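Local coordinates for tRNA threonylcarbamoyladenosine biosynthesis protein TsaE (Haemophilus influenzae, PDB 1HTW) that is required for forming the threonylcarbamoyl group on adenosine 37 of tRNAs that read codons beginning with adenine, and binds ATP and magnesium, at residues V129-Y134 against R138-I143; M53-G56 against N62-S65. One frame throughout, in Å; residues are numbered along the deposited sequence.

Contact 1: V129-Y134 against R138-I143; sequences VNIDYY and RNIELI. With ADP (adenosine-5'-diphosphate), chain H.
The side-chain bond from N130 ND2 to E141 OE2, 2.8 Å and nearly straight at 171°, joins the two strands of a beta hairpin, 127-134 and 137-144, in the antiparallel part of this P-loop NTPase sheet. The hydrogen points out within the N130 amide plane but meets OE2 from above the carboxylate, the two planes standing 68° apart. E141 sets this up by turning CG between its own backbone N and carbonyl carbon (chi1 79°) and then running on extended, which lays its carboxylate over N130 CB. The other end of the amide, OD1, bonds to N39 on the neighbouring strand 34-39.

N130 and E141 are also a hydrogen-bonded backbone pair, with N130 N to E141 O at 2.8 Å. One step along, D132 and N139 pair in the same way, but less evenly. D132 N runs almost straight to N139 O, whereas the return bond, N139 N to D132 O at 3.0 Å, reaches its oxygen from well above the carbonyl plane.

Toward the nucleotide, the R138 chain bends about its CB-CG bond, and its guanidinium is sandwiched. ADP C5 lies over one face, 3.7 Å above the plane and offset toward the rim; Y133 CB covers the opposite face. Bonds from NE to A44 O and from NH1 to D135 O help fix its rotation, and the face turned to C5 forms part of the wall of the adenine site. The Y133 hydroxyl bonds to D41.

On the same side of the sheet, V129, I131 and I140 turn to helix 11-28. V129 and I140 run side by side, with V129 CG1 3.6 Å from I140 CG2.

Contact 2: M53-G56 against N62-S65; sequences MLQG and NVKS
The flat group that meets the other segment here is the Q55 amide, and what approaches it across the contact is a methyl, V63 CG2. This carbon comes in obliquely, 4.1 Å from Q55 NE2, and is just as close to CG further back along the same side chain. The polar ends of the amide are taken up by neighbours: NE2 donates to the carbonyl oxygen of G61, just before 62-65, and OE1 receives a bond from R51 NH1, one helical turn back. Held at both ends, the amide should have little freedom to flip, and V63 CG2 meets both the NE2 end and CG of the extended chain.

Next to Q55 on helix 46-56, L54 supplies the apolar half. Its CD1 methyl faces both branches of V63 and lies 4.1 Å from V63 CG1. With CG1 anti to its backbone N (chi1 168°), V63 spreads its two methyls so that CG2 serves Q55 as well as L54. Y74 of strand 71-76 touches both L54 and V63, and I81 of strand 79-85 adds to the cover over L54.

Helix 46-56 is the one that follows the Walker A loop of P-loop NTPases. V63 therefore rests against L54 and Q55 of a helix whose start binds nucleotide, and its side chain is about 5 Å from that of T47, a magnesium ligand, though about 9 Å from the metal itself. No hydrogen bond joins 53-56 to 62-65. Three side chains at ordinary van der Waals distance make up the contact, which implies non-directional van der Waals packing, while the bonds of the Q55 amide to R51 and G61 fix its orientation.

From the N terminus, the chain passes strand 3-8, helix 11-28 and strand 34-39 before the Walker A loop leads into helix 46-56. Contact 2 closes the earlier of the two loops, where residues 57-61 bring the chain back against L54 and Q55, tying that helix to the loop that leads to strand 71-76. Contact 1 comes much later and closes the short turn 135-136 of the hairpin. The two loops are in series, neither nested nor crossed, with centres about 19 Å apart. ADP relates them: 138-143 brings R138 to its adenine, while the helix that supplies 53-56 begins at K46 and T47, which bond to the nucleotide.

Contact 1: V129-Y134 against R138-I143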
loop_
_atom_site.group_PDB
_atom_site.type_symbol
_atom_site.label_atom_id
_atom_site.label_comp_id
_atom_site.label_asym_id
_atom_site.label_seq_id
_atom_site.Cartn_x
_atom_site.Cartn_y
_atom_site.Cartn_z
ATOM N N VAL A 129 6.891 0.967 2.577
ATOM C CA VAL A 129 6.748 -0.051 3.627
ATOM C C VAL A 129 7.730 -1.173 3.248
ATOM O O VAL A 129 7.482 -1.855 2.244
ATOM C CB VAL A 129 5.313 -0.653 3.569
ATOM C CG1 VAL A 129 5.168 -1.727 4.624
ATOM C CG2 VAL A 129 4.281 0.443 3.853
ATOM N N ASN A 130 8.831 -1.310 3.998
ATOM C CA ASN A 130 9.849 -2.306 3.563
ATOM C C ASN A 130 9.710 -3.508 4.468
ATOM O O ASN A 130 9.849 -3.391 5.697
ATOM C CB ASN A 130 11.240 -1.669 3.777
ATOM C CG ASN A 130 11.521 -0.533 2.820
ATOM O OD1 ASN A 130 10.881 -0.413 1.781
ATOM N ND2 ASN A 130 12.449 0.374 3.164
ATOM N N ILE A 131 9.333 -4.672 3.935
ATOM C CA ILE A 131 9.057 -5.825 4.729
ATOM C C ILE A 131 10.267 -6.811 4.673
ATOM O O ILE A 131 10.572 -7.242 3.577
ATOM C CB ILE A 131 7.828 -6.615 4.138
ATOM C CG1 ILE A 131 6.633 -5.618 4.036
ATOM C CG2 ILE A 131 7.456 -7.732 5.109
ATOM C CD1 ILE A 131 5.347 -6.375 3.583
ATOM N N ASP A 132 10.773 -7.192 5.813
ATOM C CA ASP A 132 11.804 -8.267 5.898
ATOM C C ASP A 132 11.161 -9.460 6.566
ATOM O O ASP A 132 10.119 -9.486 7.223
ATOM C CB ASP A 132 13.011 -7.835 6.702
ATOM C CG ASP A 132 14.285 -8.618 6.476
ATOM O OD1 ASP A 132 14.381 -9.484 5.572
ATOM O OD2 ASP A 132 15.281 -8.264 7.163
ATOM N N TYR A 133 11.814 -10.647 6.355
ATOM C CA TYR A 133 11.140 -11.859 6.854
ATOM C C TYR A 133 12.174 -12.913 7.336
ATOM O O TYR A 133 13.300 -12.858 6.874
ATOM C CB TYR A 133 10.433 -12.523 5.636
ATOM C CG TYR A 133 11.320 -12.738 4.432
ATOM C CD1 TYR A 133 11.572 -11.732 3.522
ATOM C CD2 TYR A 133 11.906 -13.988 4.173
ATOM C CE1 TYR A 133 12.408 -11.872 2.448
ATOM C CE2 TYR A 133 12.744 -14.157 3.079
ATOM C CZ TYR A 133 12.974 -13.129 2.207
ATOM O OH TYR A 133 13.763 -13.285 1.089
ATOM N N TYR A 134 11.672 -13.757 8.156
ATOM C CA TYR A 134 12.417 -14.911 8.712
ATOM C C TYR A 134 11.398 -15.953 9.142
ATOM O O TYR A 134 10.642 -15.776 10.113
ATOM C CB TYR A 134 13.192 -14.334 9.889
ATOM C CG TYR A 134 14.235 -15.193 10.534
ATOM C CD1 TYR A 134 13.858 -16.231 11.381
ATOM C CD2 TYR A 134 15.588 -14.966 10.317
ATOM C CE1 TYR A 134 14.803 -16.998 12.028
ATOM C CE2 TYR A 134 16.547 -15.732 10.963
ATOM C CZ TYR A 134 16.144 -16.744 11.806
ATOM O OH TYR A 134 17.075 -17.527 12.450
ATOM N N ARG A 138 7.983 -11.473 10.543
ATOM C CA ARG A 138 8.376 -10.385 9.691
ATOM C C ARG A 138 8.796 -9.186 10.548
ATOM O O ARG A 138 8.523 -9.109 11.725
ATOM C CB ARG A 138 7.194 -9.914 8.746
ATOM C CG ARG A 138 6.612 -11.032 7.896
ATOM C CD ARG A 138 7.444 -11.528 6.779
ATOM N NE ARG A 138 6.781 -12.510 5.893
ATOM C CZ ARG A 138 6.860 -13.823 6.096
ATOM N NH1 ARG A 138 7.594 -14.318 7.100
ATOM N NH2 ARG A 138 6.331 -14.688 5.223
ATOM N N ASN A 139 9.440 -8.231 9.890
ATOM C CA ASN A 139 9.701 -6.917 10.498
ATOM C C ASN A 139 9.516 -5.893 9.372
ATOM O O ASN A 139 10.043 -6.011 8.268
ATOM C CB ASN A 139 11.147 -6.886 11.051
ATOM C CG ASN A 139 11.312 -5.727 12.047
ATOM O OD1 ASN A 139 10.973 -5.858 13.220
ATOM N ND2 ASN A 139 11.800 -4.638 11.487
ATOM N N ILE A 140 8.717 -4.848 9.708
ATOM C CA ILE A 140 8.430 -3.836 8.679
ATOM C C ILE A 140 9.034 -2.492 9.106
ATOM O O ILE A 140 9.024 -2.202 10.281
ATOM C CB ILE A 140 6.872 -3.629 8.693
ATOM C CG1 ILE A 140 6.229 -4.932 8.208
ATOM C CG2 ILE A 140 6.545 -2.424 7.831
ATOM C CD1 ILE A 140 4.726 -4.956 8.452
ATOM N N GLU A 141 9.623 -1.838 8.125
ATOM C CA GLU A 141 10.122 -0.458 8.366
ATOM C C GLU A 141 9.181 0.417 7.519
ATOM O O GLU A 141 9.088 0.191 6.294
ATOM C CB GLU A 141 11.556 -0.325 7.972
ATOM C CG GLU A 141 11.957 -0.149 6.534
ATOM C CD GLU A 141 13.338 -0.683 6.195
ATOM O OE1 GLU A 141 13.707 -1.757 6.729
ATOM O OE2 GLU A 141 14.072 -0.086 5.378
ATOM N N LEU A 142 8.577 1.389 8.170
ATOM C CA LEU A 142 7.823 2.405 7.383
ATOM C C LEU A 142 8.726 3.649 7.334
ATOM O O LEU A 142 9.246 4.112 8.374
ATOM C CB LEU A 142 6.528 2.773 8.113
ATOM C CG LEU A 142 5.403 1.775 8.229
ATOM C CD1 LEU A 142 4.113 2.480 8.723
ATOM C CD2 LEU A 142 5.109 1.118 6.904
ATOM N N ILE A 143 8.881 4.193 6.165
ATOM C CA ILE A 143 9.721 5.324 5.895
ATOM C C ILE A 143 8.860 6.422 5.206
ATOM O O ILE A 143 8.374 6.237 4.118
ATOM C CB ILE A 143 10.923 4.950 5.035
ATOM C CG1 ILE A 143 11.751 3.833 5.728
ATOM C CG2 ILE A 143 11.848 6.172 4.875
ATOM C CD1 ILE A 143 12.893 3.373 4.833
HETATM P PB ADP H . 4.203 -10.971 -1.445
HETATM O O1B ADP H . 3.003 -10.196 -2.001
HETATM O O2B ADP H . 5.219 -10.096 -0.844
HETATM O O3B ADP H . 4.785 -11.841 -2.641
HETATM P PA ADP H . 2.280 -12.696 -0.129
HETATM O O1A ADP H . 1.563 -13.129 -1.366
HETATM O O2A ADP H . 1.485 -11.893 0.825
HETATM O O3A ADP H . 3.673 -12.024 -0.461
HETATM O "O5'" ADP H . 2.738 -14.040 0.617
HETATM C "C5'" ADP H . 3.069 -14.131 1.978
HETATM C "C4'" ADP H . 3.038 -15.635 2.361
HETATM O "O4'" ADP H . 3.689 -15.804 3.619
HETATM C "C3'" ADP H . 1.635 -16.187 2.489
HETATM O "O3'" ADP H . 1.565 -17.536 1.928
HETATM C "C2'" ADP H . 1.421 -16.090 3.987
HETATM O "O2'" ADP H . 0.405 -16.935 4.493
HETATM C "C1'" ADP H . 2.834 -16.348 4.555
HETATM N N9 ADP H . 3.056 -15.725 5.836
HETATM C C8 ADP H . 3.551 -16.328 6.957
HETATM N N7 ADP H . 3.770 -15.583 7.985
HETATM C C5 ADP H . 3.394 -14.389 7.551
HETATM C C6 ADP H . 3.481 -13.201 8.236
HETATM N N6 ADP H . 3.966 -13.048 9.459
HETATM N N1 ADP H . 3.142 -12.100 7.505
HETATM C C2 ADP H . 2.735 -12.226 6.231
HETATM N N3 ADP H . 2.664 -13.333 5.463
HETATM C C4 ADP H . 2.985 -14.392 6.245
HETATM O O HOH W 1 12.519 -3.862 6.402
#

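Contact 2: M53-G56 against N62-S65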
loop_
_atom_site.group_PDB
_atom_site.type_symbol
_atom_site.label_atom_id
_atom_site.label_comp_id
_atom_site.label_asym_id
_atom_site.label_seq_id
_atom_site.Cartn_x
_atom_site.Cartn_y
_atom_site.Cartn_z
ATOM N N MET A 53 -5.150 -4.729 5.293
ATOM C CA MET A 53 -5.589 -3.272 5.174
ATOM C C MET A 53 -7.019 -3.245 4.613
ATOM O O MET A 53 -7.892 -2.658 5.274
ATOM C CB MET A 53 -4.657 -2.518 4.301
ATOM C CG MET A 53 -3.176 -2.324 4.769
ATOM S SD MET A 53 -2.028 -1.454 3.643
ATOM C CE MET A 53 -2.725 0.391 3.799
ATOM N N LEU A 54 -7.242 -3.966 3.532
ATOM C CA LEU A 54 -8.615 -3.812 2.878
ATOM C C LEU A 54 -9.681 -4.513 3.650
ATOM O O LEU A 54 -10.817 -4.011 3.859
ATOM C CB LEU A 54 -8.504 -4.366 1.461
ATOM C CG LEU A 54 -7.571 -3.705 0.470
ATOM C CD1 LEU A 54 -7.448 -4.508 -0.826
ATOM C CD2 LEU A 54 -8.124 -2.321 0.084
ATOM N N GLN A 55 -9.478 -5.781 4.089
ATOM C CA GLN A 55 -10.431 -6.515 4.841
ATOM C C GLN A 55 -10.594 -5.934 6.219
ATOM O O GLN A 55 -11.650 -5.963 6.895
ATOM C CB GLN A 55 -10.094 -8.068 4.906
ATOM C CG GLN A 55 -10.173 -8.638 3.488
ATOM C CD GLN A 55 -9.762 -10.152 3.505
ATOM O OE1 GLN A 55 -9.133 -10.524 4.475
ATOM N NE2 GLN A 55 -10.239 -10.909 2.528
ATOM N N GLY A 56 -9.453 -5.332 6.689
ATOM C CA GLY A 56 -9.473 -4.707 8.028
ATOM C C GLY A 56 -10.430 -3.500 8.086
ATOM O O GLY A 56 -11.011 -3.342 9.182
ATOM N N ASN A 62 -12.432 -12.069 -1.496
ATOM C CA ASN A 62 -11.032 -12.342 -1.694
ATOM C C ASN A 62 -10.282 -11.080 -2.151
ATOM O O ASN A 62 -10.826 -10.223 -2.812
ATOM C CB ASN A 62 -10.752 -13.429 -2.734
ATOM C CG ASN A 62 -11.640 -14.624 -2.792
ATOM O OD1 ASN A 62 -11.184 -15.753 -3.099
ATOM N ND2 ASN A 62 -12.939 -14.455 -2.557
ATOM N N VAL A 63 -9.006 -11.027 -1.717
ATOM C CA VAL A 63 -8.133 -9.957 -2.195
ATOM C C VAL A 63 -7.135 -10.640 -3.151
ATOM O O VAL A 63 -6.146 -11.210 -2.690
ATOM C CB VAL A 63 -7.393 -9.245 -1.058
ATOM C CG1 VAL A 63 -6.294 -8.349 -1.549
ATOM C CG2 VAL A 63 -8.422 -8.467 -0.210
ATOM N N LYS A 64 -7.450 -10.568 -4.429
ATOM C CA LYS A 64 -6.667 -11.258 -5.458
ATOM C C LYS A 64 -5.649 -10.323 -6.058
ATOM O O LYS A 64 -6.028 -9.252 -6.553
ATOM C CB LYS A 64 -7.627 -11.778 -6.554
ATOM C CG LYS A 64 -6.904 -12.550 -7.663
ATOM C CD LYS A 64 -7.867 -13.070 -8.710
ATOM C CE LYS A 64 -8.724 -14.221 -8.210
ATOM N NZ LYS A 64 -9.301 -15.004 -9.351
ATOM N N SER A 65 -4.336 -10.688 -5.984
ATOM C CA SER A 65 -3.369 -9.785 -6.622
ATOM C C SER A 65 -3.621 -9.708 -8.129
ATOM O O SER A 65 -3.801 -10.737 -8.801
ATOM C CB SER A 65 -1.963 -10.421 -6.400
ATOM O OG SER A 65 -0.994 -9.800 -7.206
#